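Local structure of kojibiose phosphorylase (Gut metagenome, 6W0P) at residues N87-F92 against V251-D256; I198-K203 against Q209-V214. The protein is a phosphorylase of glycoside hydrolase family 65, with an N-terminal beta domain, a helical central catalytic domain and a small C-terminal beta domain. All blocks are in the same frame, centred on the assembly; numbering follows the deposited sequence.

Coming from the N terminus, the chain first passes through 87-92, a loop between strands 83-85 and 94-98. It then winds through most of the N-terminal beta domain before strand 245-256 returns beside that loop, so interaction 1 closes a long excursion of 158 residues. Interaction 2 lies wholly within that excursion: strand 197-204 turns back after five intervening residues and pairs with 210-217 as a hairpin. The two contacts, with centres about 7 Å apart, meet because strand 210-217 lies between 197-204 and 245-256 in the same sheet. Probable backbone hydrogen bonds from Ile-254 N to Thr-212 O and from Asp-256 N to Thr-210 O join the hairpin to strand 245-256.

Interaction 1 of 2, residues N87-F92 against V251-D256; sequences NSVNFF and VTNIID
Phe-91 and Val-251 make the apolar half of this contact. Methyl CG1 of Val-251 sits 3.7 Å from Phe-91 CB and equally close to CG, so it touches the root of the aromatic side chain and not its far end. The other methyl, Val-251 CG2, lies 3.8 Å from Phe-91 O. With chi1 of 52°, Phe-91 carries its ring between its own backbone N and carbonyl carbon; this sets the ring crosswise to the strand, with its CD2 and CE2 side at the Asn-253 amide. Within the loop, Phe-91 CE1 stands 3.5 Å above the plane of the Phe-92 ring, over its centre.

The amide of Asn-253 meets the Phe-91 ring obliquely. Its ND2 is 3.2 Å from Phe-91 CD2 and 3.3 Å from CE2, with the amide and ring planes 37° apart. On the other branch of the amide, Asn-253 OD1 lies 3.7 Å from Val-89 CG1. That oxygen is also hydrogen-bonded to Ser-213 OG on the neighbouring strand, which helps fix how the amide is turned.

An Asx turn bends the loop at Asn-90, whose OD1 accepts from the backbone N of Phe-92 at 3.2 Å. The buried loop runs alongside the strand in the opposite sense and packs mainly through side chains, without a hydrogen bond between the two segments, against the large antiparallel sheet of the family 65 N-terminal domain, a member of the galactose-mutarotase-like clan.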
loop_
_atom_site.group_PDB
_atom_site.type_symbol
_atom_site.label_atom_id
_atom_site.label_comp_id
_atom_site.label_asym_id
_atom_site.label_seq_id
_atom_site.Cartn_x
_atom_site.Cartn_y
_atom_site.Cartn_z
ATOM N N ASN A 87 17.834 -16.605 11.803
ATOM C CA ASN A 87 18.365 -17.207 13.042
ATOM C C ASN A 87 18.834 -18.608 12.651
ATOM O O ASN A 87 18.075 -19.341 11.926
ATOM C CB ASN A 87 17.312 -17.196 14.147
ATOM C CG ASN A 87 17.890 -17.453 15.519
ATOM O OD1 ASN A 87 19.116 -17.513 15.675
ATOM N ND2 ASN A 87 17.001 -17.680 16.489
ATOM N N SER A 88 20.059 -18.941 13.048
ATOM C CA SER A 88 20.750 -20.197 12.674
ATOM C C SER A 88 21.213 -20.909 13.938
ATOM O O SER A 88 20.859 -20.479 15.053
ATOM C CB SER A 88 21.898 -19.912 11.743
ATOM O OG SER A 88 21.458 -19.134 10.650
ATOM N N VAL A 89 22.012 -21.948 13.762
ATOM C CA VAL A 89 22.365 -22.881 14.860
ATOM C C VAL A 89 22.809 -22.075 16.085
ATOM O O VAL A 89 23.770 -21.295 15.995
ATOM C CB VAL A 89 23.406 -23.913 14.388
ATOM C CG1 VAL A 89 24.671 -23.265 13.825
ATOM C CG2 VAL A 89 23.731 -24.917 15.485
ATOM N N ASN A 90 22.113 -22.262 17.203
ATOM C CA ASN A 90 22.573 -21.784 18.535
ATOM C C ASN A 90 23.675 -22.734 19.034
ATOM O O ASN A 90 23.325 -23.864 19.421
ATOM C CB ASN A 90 21.400 -21.713 19.520
ATOM C CG ASN A 90 21.826 -21.264 20.903
ATOM O OD1 ASN A 90 23.019 -21.149 21.180
ATOM N ND2 ASN A 90 20.853 -20.985 21.761
ATOM N N PHE A 91 24.951 -22.332 18.963
ATOM C CA PHE A 91 26.120 -23.210 19.263
ATOM C C PHE A 91 26.733 -22.839 20.615
ATOM O O PHE A 91 27.788 -23.373 20.950
ATOM C CB PHE A 91 27.154 -23.157 18.140
ATOM C CG PHE A 91 27.609 -21.780 17.727
ATOM C CD1 PHE A 91 28.441 -21.025 18.544
ATOM C CD2 PHE A 91 27.231 -21.252 16.499
ATOM C CE1 PHE A 91 28.847 -19.760 18.160
ATOM C CE2 PHE A 91 27.657 -19.995 16.109
ATOM C CZ PHE A 91 28.469 -19.254 16.933
ATOM N N PHE A 92 26.093 -21.941 21.365
ATOM C CA PHE A 92 26.535 -21.534 22.726
ATOM C C PHE A 92 25.577 -22.100 23.776
ATOM O O PHE A 92 25.876 -21.994 24.984
ATOM C CB PHE A 92 26.621 -20.009 22.829
ATOM C CG PHE A 92 27.827 -19.365 22.175
ATOM C CD1 PHE A 92 29.083 -19.953 22.227
ATOM C CD2 PHE A 92 27.717 -18.122 21.574
ATOM C CE1 PHE A 92 30.183 -19.328 21.658
ATOM C CE2 PHE A 92 28.818 -17.496 21.017
ATOM C CZ PHE A 92 30.048 -18.101 21.057
ATOM N N VAL A 251 33.856 -24.678 18.460
ATOM C CA VAL A 251 32.800 -24.776 17.412
ATOM C C VAL A 251 33.396 -24.377 16.051
ATOM O O VAL A 251 34.188 -23.446 16.015
ATOM C CB VAL A 251 31.588 -23.904 17.788
ATOM C CG1 VAL A 251 30.464 -24.006 16.768
ATOM C CG2 VAL A 251 31.077 -24.240 19.179
ATOM N N THR A 252 33.038 -25.103 14.990
ATOM C CA THR A 252 33.286 -24.745 13.573
ATOM C C THR A 252 31.959 -24.861 12.814
ATOM O O THR A 252 31.274 -25.856 12.983
ATOM C CB THR A 252 34.428 -25.566 12.973
ATOM O OG1 THR A 252 35.618 -25.205 13.673
ATOM C CG2 THR A 252 34.602 -25.314 11.493
ATOM N N ASN A 253 31.582 -23.800 12.096
ATOM C CA ASN A 253 30.361 -23.716 11.264
ATOM C C ASN A 253 30.843 -23.507 9.832
ATOM O O ASN A 253 31.584 -22.510 9.597
ATOM C CB ASN A 253 29.428 -22.623 11.786
ATOM C CG ASN A 253 28.924 -22.921 13.181
ATOM O OD1 ASN A 253 28.276 -23.938 13.406
ATOM N ND2 ASN A 253 29.213 -22.061 14.129
ATOM N N ILE A 254 30.521 -24.442 8.931
ATOM C CA ILE A 254 30.862 -24.329 7.485
ATOM C C ILE A 254 29.553 -24.159 6.713
ATOM O O ILE A 254 28.692 -25.069 6.779
ATOM C CB ILE A 254 31.685 -25.529 6.977
ATOM C CG1 ILE A 254 32.917 -25.799 7.838
ATOM C CG2 ILE A 254 32.072 -25.302 5.523
ATOM C CD1 ILE A 254 33.951 -24.674 7.816
ATOM N N ILE A 255 29.425 -23.048 5.993
ATOM C CA ILE A 255 28.183 -22.692 5.256
ATOM C C ILE A 255 28.456 -22.836 3.759
ATOM O O ILE A 255 29.618 -22.681 3.351
ATOM C CB ILE A 255 27.697 -21.272 5.617
ATOM C CG1 ILE A 255 28.651 -20.188 5.114
ATOM C CG2 ILE A 255 27.466 -21.155 7.107
ATOM C CD1 ILE A 255 28.110 -18.791 5.265
ATOM N N ASP A 256 27.414 -23.148 2.989
ATOM C CA ASP A 256 27.427 -23.052 1.510
ATOM C C ASP A 256 26.251 -22.160 1.096
ATOM O O ASP A 256 25.097 -22.655 1.065
ATOM C CB ASP A 256 27.374 -24.430 0.843
ATOM C CG ASP A 256 27.350 -24.342 -0.671
ATOM O OD1 ASP A 256 27.777 -23.295 -1.204
ATOM O OD2 ASP A 256 26.882 -25.302 -1.300
#

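Interaction 2 of 2, residues I198-K203 against Q209-V214; sequences IGLTVK and QTLTSV
Thr-201 and Thr-212 pair across the strands with no bond between their backbones; the hydroxyls meet instead, the side chains crossing at a slant and Thr-201 OG1 and Thr-212 OG1 hydrogen-bonded at 2.7 Å. Both threonines put OG1 anti to the carbonyl carbon (chi1 -63° and -67°), and this matched choice brings the two oxygens together. Gln-266 of helix 263-277 extends the polar cluster, its OE1 bonding Thr-212 OG1 and its NE2 bonding Thr-210 OG1. On the same face Lys-203 slants across Thr-210, Lys-203 CG against methyl CG2 of Thr-210 at 3.8 Å, before its extended chain leads away.

These pairs belong to an antiparallel beta hairpin whose strands run 170° apart, within the large sheet of the N-terminal domain. Between these segments two hydrogen-bonded pairs, Leu-200 with Ser-213 and Val-202 with Leu-211, each give two bonds; Leu-200 N to Ser-213 O and Val-202 N to Leu-211 O are both 2.9 Å.

On the opposite face Val-202 and Leu-211 lie side by side and point the same way, with Val-202 CG2 4.1 Å from Leu-211 CD2. Leu-200 CD1 rests 4.0 Å from Ser-213 CB and also comes within 4.4 Å of Leu-211 CD2, while Ser-213 OG is taken up by Asn-253 OD1. Where Gly-199 pairs with Val-214 the backbones draw close, Gly-199 CA to Val-214 CA at 4.0 Å, and methyl CG1 of Val-214 lies against the glycine CA.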
loop_
_atom_site.group_PDB
_atom_site.type_symbol
_atom_site.label_atom_id
_atom_site.label_comp_id
_atom_site.label_asym_id
_atom_site.label_seq_id
_atom_site.Cartn_x
_atom_site.Cartn_y
_atom_site.Cartn_z
ATOM N N ILE A 198 31.205 -33.954 17.536
ATOM C CA ILE A 198 29.738 -34.173 17.363
ATOM C C ILE A 198 29.213 -32.989 16.568
ATOM O O ILE A 198 29.758 -31.905 16.768
ATOM C CB ILE A 198 29.043 -34.323 18.728
ATOM C CG1 ILE A 198 27.605 -34.811 18.581
ATOM C CG2 ILE A 198 29.115 -33.037 19.544
ATOM C CD1 ILE A 198 26.983 -35.266 19.888
ATOM N N GLY A 199 28.212 -33.175 15.706
ATOM C CA GLY A 199 27.759 -32.069 14.845
ATOM C C GLY A 199 26.500 -32.378 14.075
ATOM O O GLY A 199 25.940 -33.463 14.250
ATOM N N LEU A 200 26.049 -31.414 13.279
ATOM C CA LEU A 200 24.845 -31.539 12.423
ATOM C C LEU A 200 25.096 -30.836 11.092
ATOM O O LEU A 200 26.008 -29.992 11.015
ATOM C CB LEU A 200 23.614 -30.972 13.137
ATOM C CG LEU A 200 23.737 -29.579 13.747
ATOM C CD1 LEU A 200 23.656 -28.500 12.672
ATOM C CD2 LEU A 200 22.644 -29.374 14.807
ATOM N N THR A 201 24.338 -31.226 10.081
ATOM C CA THR A 201 24.267 -30.574 8.760
ATOM C C THR A 201 22.794 -30.295 8.489
ATOM O O THR A 201 21.973 -31.240 8.635
ATOM C CB THR A 201 24.868 -31.434 7.646
ATOM O OG1 THR A 201 26.256 -31.607 7.930
ATOM C CG2 THR A 201 24.695 -30.805 6.281
ATOM N N VAL A 202 22.473 -29.051 8.140
ATOM C CA VAL A 202 21.074 -28.610 7.914
ATOM C C VAL A 202 21.026 -27.889 6.572
ATOM O O VAL A 202 22.095 -27.518 6.047
ATOM C CB VAL A 202 20.563 -27.723 9.063
ATOM C CG1 VAL A 202 20.264 -28.541 10.301
ATOM C CG2 VAL A 202 21.530 -26.595 9.395
ATOM N N LYS A 203 19.820 -27.714 6.051
ATOM C CA LYS A 203 19.572 -27.026 4.776
ATOM C C LYS A 203 18.378 -26.092 4.964
ATOM O O LYS A 203 17.466 -26.451 5.733
ATOM C CB LYS A 203 19.331 -28.056 3.672
ATOM C CG LYS A 203 19.267 -27.479 2.267
ATOM C CD LYS A 203 19.155 -28.560 1.207
ATOM C CE LYS A 203 18.967 -27.999 -0.189
ATOM N NZ LYS A 203 19.324 -28.997 -1.231
ATOM N N GLN A 209 20.592 -23.456 0.647
ATOM C CA GLN A 209 21.774 -23.147 1.486
ATOM C C GLN A 209 21.900 -24.207 2.574
ATOM O O GLN A 209 20.862 -24.614 3.145
ATOM C CB GLN A 209 21.672 -21.747 2.072
ATOM C CG GLN A 209 21.659 -20.675 0.998
ATOM C CD GLN A 209 21.624 -19.310 1.637
ATOM O OE1 GLN A 209 20.890 -19.088 2.608
ATOM N NE2 GLN A 209 22.437 -18.402 1.104
ATOM N N THR A 210 23.137 -24.601 2.842
ATOM C CA THR A 210 23.500 -25.651 3.818
ATOM C C THR A 210 24.527 -25.103 4.810
ATOM O O THR A 210 25.284 -24.165 4.454
ATOM C CB THR A 210 24.046 -26.901 3.114
ATOM O OG1 THR A 210 25.332 -26.582 2.574
ATOM C CG2 THR A 210 23.108 -27.410 2.039
ATOM N N LEU A 211 24.537 -25.701 5.998
ATOM C CA LEU A 211 25.460 -25.363 7.092
ATOM C C LEU A 211 25.836 -26.657 7.823
ATOM O O LEU A 211 24.929 -27.464 8.086
ATOM C CB LEU A 211 24.712 -24.384 7.998
ATOM C CG LEU A 211 25.419 -24.005 9.290
ATOM C CD1 LEU A 211 24.988 -22.612 9.731
ATOM C CD2 LEU A 211 25.146 -25.025 10.386
ATOM N N THR A 212 27.111 -26.824 8.170
ATOM C CA THR A 212 27.582 -27.888 9.093
ATOM C C THR A 212 28.144 -27.214 10.338
ATOM O O THR A 212 29.036 -26.354 10.196
ATOM C CB THR A 212 28.607 -28.826 8.443
ATOM O OG1 THR A 212 27.922 -29.546 7.426
ATOM C CG2 THR A 212 29.203 -29.818 9.417
ATOM N N SER A 213 27.586 -27.558 11.495
ATOM C CA SER A 213 28.044 -27.101 12.823
ATOM C C SER A 213 28.632 -28.290 13.567
ATOM O O SER A 213 27.890 -29.285 13.751
ATOM C CB SER A 213 26.929 -26.487 13.612
ATOM O OG SER A 213 27.448 -25.962 14.825
ATOM N N VAL A 214 29.905 -28.181 13.961
ATOM C CA VAL A 214 30.620 -29.258 14.702
ATOM C C VAL A 214 31.245 -28.680 15.975
ATOM O O VAL A 214 31.793 -27.561 15.929
ATOM C CB VAL A 214 31.673 -29.939 13.812
ATOM C CG1 VAL A 214 31.018 -30.726 12.680
ATOM C CG2 VAL A 214 32.680 -28.941 13.266
#